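Local coordinates for kinase-associated protein B (Bacillus cereus, PDB 1Y71) that is of unknown function but belongs to the kinase-associated protein B family and pairs a probably SH3-like beta part with two helices, at residues Glu119-Gln122 and Gln123-Lys126; Thr74-Glu78 and Gln79-Lys83. All blocks are in the same frame, centred on the assembly; numbering follows the deposited sequence.

Contact 1: residues Glu119-Gln122 and Gln123-Lys126; sequences ETLQ and QLKK
L121 and L124 meet on the buried flank of helix 112-127, with L121 CD2 lying 4.3 Å from L124 CD1. This is a loose i to i+3 touch between branch methyls; most of the close packing here is against the backbone. L124 CB rests against two successive carbonyl oxygens, 3.6 Å from T120 O and equally far from L121 O. The leucine pair faces outward from its own helix: L121 packs on L99, Q102 and M103 of helix 91-104, while L124 turns to H45 and Q48 in a loop. T120, on the same loop-facing side with Q48 and F62, has its hydroxyl hydrogen-bonded to the backbone O of R116 one turn earlier.

Three regular i to i+4 backbone bonds run through the stretch. Beside the leucines, L124 N reaches T120 O at 3.0 Å and K125 N reaches L121 O at 2.9 Å; Q123 N to E119 O is the third. The N-H of L124 points almost straight at its acceptor (166°).

Toward solvent the grip weakens. The weak bond from K126 N to Q122 O is 3.5 Å long, and its N-H...O angle is 141°; K126 CG also lies close to that oxygen. K125 CB is 3.4 Å from Q122 O, yet CG stands anti to the backbone N (chi1 178°), and the extended chain then runs away toward helix 91-104, where its ammonium forms a long, weak ion pair with E100. Exposed Q123 bends at its second torsion and gives its NE2 to D127 OD1. This part of the helix is therefore amphipathic: leucine branches make the packed side, whereas long polar chains line the solvent side, Q123 held along the helix by D127, and apolar burial rather than charge pairing probably fixes its position.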
ATOM      1  N   GLU B 119     -20.194  19.835   4.740  1.00 33.62           N
ATOM      2  CA  GLU B 119     -19.706  20.460   5.985  1.00 35.00           C
ATOM      3  C   GLU B 119     -18.895  19.469   6.820  1.00 34.83           C
ATOM      4  O   GLU B 119     -17.763  19.727   7.272  1.00 35.42           O
ATOM      5  CB  GLU B 119     -20.892  20.875   6.860  1.00 35.50           C
ATOM      6  CG  GLU B 119     -21.987  21.738   6.225  1.00 38.74           C
ATOM      7  CD  GLU B 119     -22.829  22.498   7.279  1.00 38.21           C
ATOM      8  OE1 GLU B 119     -22.227  22.987   8.262  1.00 42.58           O
ATOM      9  OE2 GLU B 119     -24.079  22.619   7.126  1.00 42.68           O
ATOM     10  N   THR B 120     -19.528  18.335   7.056  1.00 34.71           N
ATOM     11  CA  THR B 120     -18.960  17.255   7.851  1.00 34.74           C
ATOM     12  C   THR B 120     -17.629  16.749   7.301  1.00 33.49           C
ATOM     13  O   THR B 120     -16.658  16.616   8.056  1.00 33.37           O
ATOM     14  CB  THR B 120     -19.989  16.131   7.969  1.00 34.77           C
ATOM     15  OG1 THR B 120     -21.138  16.684   8.612  1.00 35.21           O
ATOM     16  CG2 THR B 120     -19.470  14.993   8.803  1.00 35.56           C
ATOM     17  N   LEU B 121     -17.577  16.493   5.995  1.00 32.13           N
ATOM     18  CA  LEU B 121     -16.344  16.026   5.349  1.00 31.09           C
ATOM     19  C   LEU B 121     -15.251  17.069   5.365  1.00 31.86           C
ATOM     20  O   LEU B 121     -14.079  16.729   5.505  1.00 29.93           O
ATOM     21  CB  LEU B 121     -16.603  15.533   3.921  1.00 30.74           C
ATOM     22  CG  LEU B 121     -17.643  14.398   3.799  1.00 29.30           C
ATOM     23  CD1 LEU B 121     -18.202  14.275   2.406  1.00 27.53           C
ATOM     24  CD2 LEU B 121     -17.056  13.072   4.283  1.00 30.25           C
ATOM     25  N   GLN B 122     -15.630  18.341   5.224  1.00 33.30           N
ATOM     26  CA  GLN B 122     -14.633  19.423   5.266  1.00 35.42           C
ATOM     27  C   GLN B 122     -13.896  19.431   6.618  1.00 35.70           C
ATOM     28  O   GLN B 122     -12.684  19.572   6.666  1.00 36.66           O
ATOM     29  CB  GLN B 122     -15.260  20.794   4.963  1.00 35.09           C
ATOM     30  CG  GLN B 122     -15.645  21.016   3.502  1.00 36.23           C
ATOM     31  CD  GLN B 122     -16.470  22.293   3.283  1.00 37.39           C
ATOM     32  OE1 GLN B 122     -17.465  22.548   3.984  1.00 41.67           O
ATOM     33  NE2 GLN B 122     -16.055  23.104   2.305  1.00 40.80           N
ATOM     34  N   GLN B 123     -14.636  19.248   7.702  1.00 36.61           N
ATOM     35  CA  GLN B 123     -14.036  19.161   9.028  1.00 37.41           C
ATOM     36  C   GLN B 123     -13.197  17.906   9.192  1.00 37.54           C
ATOM     37  O   GLN B 123     -12.077  17.970   9.733  1.00 37.95           O
ATOM     38  CB  GLN B 123     -15.100  19.191  10.131  1.00 37.62           C
ATOM     39  CG  GLN B 123     -14.516  19.321  11.551  1.00 38.96           C
ATOM     40  CD  GLN B 123     -13.548  20.492  11.681  1.00 41.50           C
ATOM     41  OE1 GLN B 123     -13.833  21.594  11.217  1.00 41.29           O
ATOM     42  NE2 GLN B 123     -12.382  20.248  12.297  1.00 41.88           N
ATOM     43  N   LEU B 124     -13.751  16.769   8.773  1.00 36.65           N
ATOM     44  CA  LEU B 124     -13.028  15.492   8.854  1.00 37.16           C
ATOM     45  C   LEU B 124     -11.653  15.596   8.192  1.00 36.90           C
ATOM     46  O   LEU B 124     -10.656  15.097   8.719  1.00 36.55           O
ATOM     47  CB  LEU B 124     -13.833  14.360   8.222  1.00 36.69           C
ATOM     48  CG  LEU B 124     -14.805  13.565   9.086  1.00 37.17           C
ATOM     49  CD1 LEU B 124     -15.435  12.521   8.227  1.00 36.02           C
ATOM     50  CD2 LEU B 124     -14.088  12.923  10.281  1.00 37.91           C
ATOM     51  N   LYS B 125     -11.619  16.276   7.049  1.00 37.21           N
ATOM     52  CA  LYS B 125     -10.392  16.537   6.308  1.00 38.28           C
ATOM     53  C   LYS B 125      -9.349  17.246   7.193  1.00 37.69           C
ATOM     54  O   LYS B 125      -8.154  16.950   7.121  1.00 37.35           O
ATOM     55  CB  LYS B 125     -10.705  17.375   5.064  1.00 37.92           C
ATOM     56  CG  LYS B 125      -9.472  17.746   4.243  1.00 40.14           C
ATOM     57  CD  LYS B 125      -9.812  18.472   2.950  1.00 40.46           C
ATOM     58  CE  LYS B 125      -8.504  18.897   2.249  1.00 44.35           C
ATOM     59  NZ  LYS B 125      -8.639  19.001   0.760  1.00 46.24           N
ATOM     60  N   LYS B 126      -9.815  18.157   8.044  1.00 37.73           N
ATOM     61  CA  LYS B 126      -8.916  18.869   8.950  1.00 37.72           C
ATOM     62  C   LYS B 126      -8.494  17.949  10.089  1.00 37.09           C
ATOM     63  O   LYS B 126      -7.318  17.901  10.450  1.00 37.65           O
ATOM     64  CB  LYS B 126      -9.577  20.152   9.460  1.00 38.36           C
ATOM     65  CG  LYS B 126      -9.944  21.101   8.337  1.00 40.89           C
ATOM     66  CD  LYS B 126     -10.530  22.413   8.875  1.00 45.60           C
ATOM     67  CE  LYS B 126     -10.810  23.402   7.750  1.00 47.05           C
ATOM     68  NZ  LYS B 126     -11.729  24.479   8.202  1.00 48.47           N
TER

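Contact 2: residues Thr74-Glu78 and Gln79-Lys83; sequences TNIPE and QMVKK
The side-chain amide of Q79 leans against the proline ring of P77. P77 CB lies obliquely above one face of the amide, displaced to its nitrogen end: NE2 is 3.1 Å from that CB, whereas Q79 OE1 is 3.9 Å from it. The first separation is short and the Q79 torsions are irregular (chi1 -31°), so the exact placement of the amide is doubtful. P77 CB also receives M80 CG, at 4.3 Å.

The two carbonyl groups of the turn are approached from above their planes. M80 N bonds to P77 O at 3.0 Å from 44° out of plane; V81 N bonds to E78 O at 3.3 Å from 72° out. Both are i to i+3 bonds, the pattern of a short 3-10 segment.

Beneath the turn I76 closes the apolar side. Its CG2, anti to the backbone N, meets V81 CG2 at 3.6 Å and M80 CB (selenomethionine) at 3.8 Å, the side chains crossing at about a right angle.

A short 3-10 turn between the last two strands is a hallmark of SH3-like barrels, consistent with the family. Here it links the two outermost strands of the sheet: I76 pairs through its backbone with Y35 of strand 34-42 and M80 with I17 of strand 13-18, while V81 packs inward on V14, Y35 and F8.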
ATOM      1  N   THR B  74     -10.671  -4.979  11.835  1.00 27.18           N
ATOM      2  CA  THR B  74     -12.113  -4.940  12.004  1.00 28.95           C
ATOM      3  C   THR B  74     -12.695  -6.229  11.436  1.00 28.92           C
ATOM      4  O   THR B  74     -12.201  -6.769  10.458  1.00 28.39           O
ATOM      5  CB  THR B  74     -12.765  -3.631  11.416  1.00 30.00           C
ATOM      6  OG1 THR B  74     -13.151  -3.815  10.058  1.00 34.04           O
ATOM      7  CG2 THR B  74     -11.808  -2.444  11.491  1.00 29.03           C
ATOM      8  N   ASN B  75     -13.708  -6.738  12.117  1.00 29.77           N
ATOM      9  CA  ASN B  75     -14.482  -7.876  11.659  1.00 29.65           C
ATOM     10  C   ASN B  75     -15.435  -7.518  10.522  1.00 28.50           C
ATOM     11  O   ASN B  75     -16.231  -6.585  10.639  1.00 27.80           O
ATOM     12  CB  ASN B  75     -15.265  -8.469  12.820  1.00 30.56           C
ATOM     13  CG  ASN B  75     -15.914  -9.782  12.459  1.00 35.16           C
ATOM     14  OD1 ASN B  75     -15.276 -10.648  11.843  1.00 42.38           O
ATOM     15  ND2 ASN B  75     -17.164  -9.964  12.863  1.00 39.30           N
ATOM     16  N   ILE B  76     -15.340  -8.265   9.422  1.00 28.05           N
ATOM     17  CA  ILE B  76     -16.161  -7.999   8.231  1.00 28.30           C
ATOM     18  C   ILE B  76     -16.831  -9.276   7.774  1.00 28.10           C
ATOM     19  O   ILE B  76     -16.152 -10.288   7.572  1.00 28.18           O
ATOM     20  CB  ILE B  76     -15.311  -7.323   7.082  1.00 27.85           C
ATOM     21  CG1 ILE B  76     -14.715  -6.011   7.582  1.00 28.37           C
ATOM     22  CG2 ILE B  76     -16.150  -7.044   5.799  1.00 27.41           C
ATOM     23  CD1 ILE B  76     -13.823  -5.333   6.592  1.00 27.80           C
ATOM     24  N   PRO B  77     -18.167  -9.230   7.558  1.00 28.84           N
ATOM     25  CA  PRO B  77     -18.876 -10.430   7.101  1.00 28.80           C
ATOM     26  C   PRO B  77     -18.280 -10.887   5.768  1.00 28.79           C
ATOM     27  O   PRO B  77     -17.893 -10.044   4.936  1.00 26.68           O
ATOM     28  CB  PRO B  77     -20.327  -9.948   6.917  1.00 29.59           C
ATOM     29  CG  PRO B  77     -20.436  -8.694   7.705  1.00 28.67           C
ATOM     30  CD  PRO B  77     -19.071  -8.068   7.670  1.00 29.21           C
ATOM     31  N   GLU B  78     -18.234 -12.197   5.566  1.00 28.56           N
ATOM     32  CA  GLU B  78     -17.547 -12.797   4.418  1.00 30.63           C
ATOM     33  C   GLU B  78     -18.090 -12.373   3.037  1.00 29.78           C
ATOM     34  O   GLU B  78     -17.349 -12.373   2.056  1.00 30.06           O
ATOM     35  CB  GLU B  78     -17.470 -14.327   4.554  1.00 29.91           C
ATOM     36  CG  GLU B  78     -18.797 -15.037   4.300  1.00 33.96           C
ATOM     37  CD  GLU B  78     -18.851 -16.494   4.815  1.00 34.55           C
ATOM     38  OE1 GLU B  78     -17.839 -17.004   5.366  1.00 38.36           O
ATOM     39  OE2 GLU B  78     -19.941 -17.121   4.670  1.00 42.40           O
ATOM     40  N   GLN B  79     -19.358 -11.989   2.978  1.00 29.58           N
ATOM     41  CA  GLN B  79     -20.011 -11.580   1.717  1.00 29.89           C
ATOM     42  C   GLN B  79     -19.478 -10.236   1.245  1.00 28.46           C
ATOM     43  O   GLN B  79     -19.608  -9.881   0.061  1.00 27.92           O
ATOM     44  CB  GLN B  79     -21.528 -11.392   1.904  1.00 30.83           C
ATOM     45  CG  GLN B  79     -22.158 -12.305   2.953  1.00 35.15           C
ATOM     46  CD  GLN B  79     -22.464 -11.590   4.255  1.00 39.31           C
ATOM     47  OE1 GLN B  79     -23.185 -10.591   4.281  1.00 41.12           O
ATOM     48  NE2 GLN B  79     -21.948 -12.120   5.343  1.00 41.57           N
HETATM   49  N   MSE B  80     -18.911  -9.485   2.188  1.00 26.86           N
HETATM   50  CA  MSE B  80     -18.477  -8.120   1.929  1.00 25.53           C
HETATM   51  C   MSE B  80     -16.958  -8.084   1.709  1.00 24.57           C
HETATM   52  O   MSE B  80     -16.375  -7.001   1.630  1.00 22.92           O
HETATM   53  CB  MSE B  80     -18.890  -7.197   3.102  1.00 25.27           C
HETATM   54  CG  MSE B  80     -20.377  -7.329   3.487  1.00 27.69           C
HETATM   55 SE   MSE B  80     -21.482  -6.899   1.940  0.90 33.34          SE
HETATM   56  CE  MSE B  80     -21.539  -4.983   2.103  1.00 29.72           C
ATOM     57  N   VAL B  81     -16.336  -9.264   1.664  1.00 23.70           N
ATOM     58  CA  VAL B  81     -14.896  -9.391   1.438  1.00 23.51           C
ATOM     59  C   VAL B  81     -14.618  -9.969   0.032  1.00 24.45           C
ATOM     60  O   VAL B  81     -15.244 -10.964  -0.384  1.00 24.44           O
ATOM     61  CB  VAL B  81     -14.184 -10.243   2.553  1.00 22.94           C
ATOM     62  CG1 VAL B  81     -12.657 -10.342   2.291  1.00 21.15           C
ATOM     63  CG2 VAL B  81     -14.411  -9.639   3.937  1.00 24.08           C
ATOM     64  N   LYS B  82     -13.690  -9.362  -0.698  1.00 24.25           N
ATOM     65  CA  LYS B  82     -13.342  -9.846  -2.049  1.00 24.95           C
ATOM     66  C   LYS B  82     -11.820  -9.856  -2.247  1.00 25.01           C
ATOM     67  O   LYS B  82     -11.150  -8.947  -1.761  1.00 23.12           O
ATOM     68  CB  LYS B  82     -13.973  -8.927  -3.094  1.00 26.03           C
ATOM     69  CG  LYS B  82     -14.184  -9.618  -4.414  1.00 31.29           C
ATOM     70  CD  LYS B  82     -13.823  -8.739  -5.602  1.00 38.85           C
ATOM     71  CE  LYS B  82     -15.071  -8.170  -6.254  1.00 40.87           C
ATOM     72  NZ  LYS B  82     -16.123  -9.229  -6.381  1.00 44.63           N
ATOM     73  N   LYS B  83     -11.275 -10.882  -2.931  1.00 25.30           N
ATOM     74  CA  LYS B  83      -9.840 -10.923  -3.291  1.00 25.51           C
ATOM     75  C   LYS B  83      -9.440  -9.650  -4.039  1.00 23.91           C
ATOM     76  O   LYS B  83     -10.156  -9.206  -4.940  1.00 21.43           O
ATOM     77  CB  LYS B  83      -9.563 -12.136  -4.203  1.00 26.39           C
ATOM     78  CG  LYS B  83      -8.070 -12.459  -4.350  1.00 28.17           C
ATOM     79  CD  LYS B  83      -7.836 -13.838  -5.001  1.00 30.36           C
ATOM     80  CE  LYS B  83      -6.334 -14.099  -5.161  1.00 37.18           C
ATOM     81  NZ  LYS B  83      -5.495 -13.913  -3.909  1.00 38.79           N
TER

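Overall arrangement
Contact 2 comes first along the chain and contact 1 near its end, in series. They lie on opposite sides of the chain's centre, their own centres 27 Å apart and their nearest atoms about 16 Å apart, so neither touches the other. No secondary-structure element is shared: residues 74-83 join strands 73-77 and 81-83, the two edges of the five-stranded antiparallel sheet, whereas residues 119-126 belong to helix 112-127, which packs on helix 91-104. Consistent with its SH3-related family, the protein combines a beta part, whose two edge strands contact 2 connects, with a C-terminal helical pair, contact 1 lying in the second helix.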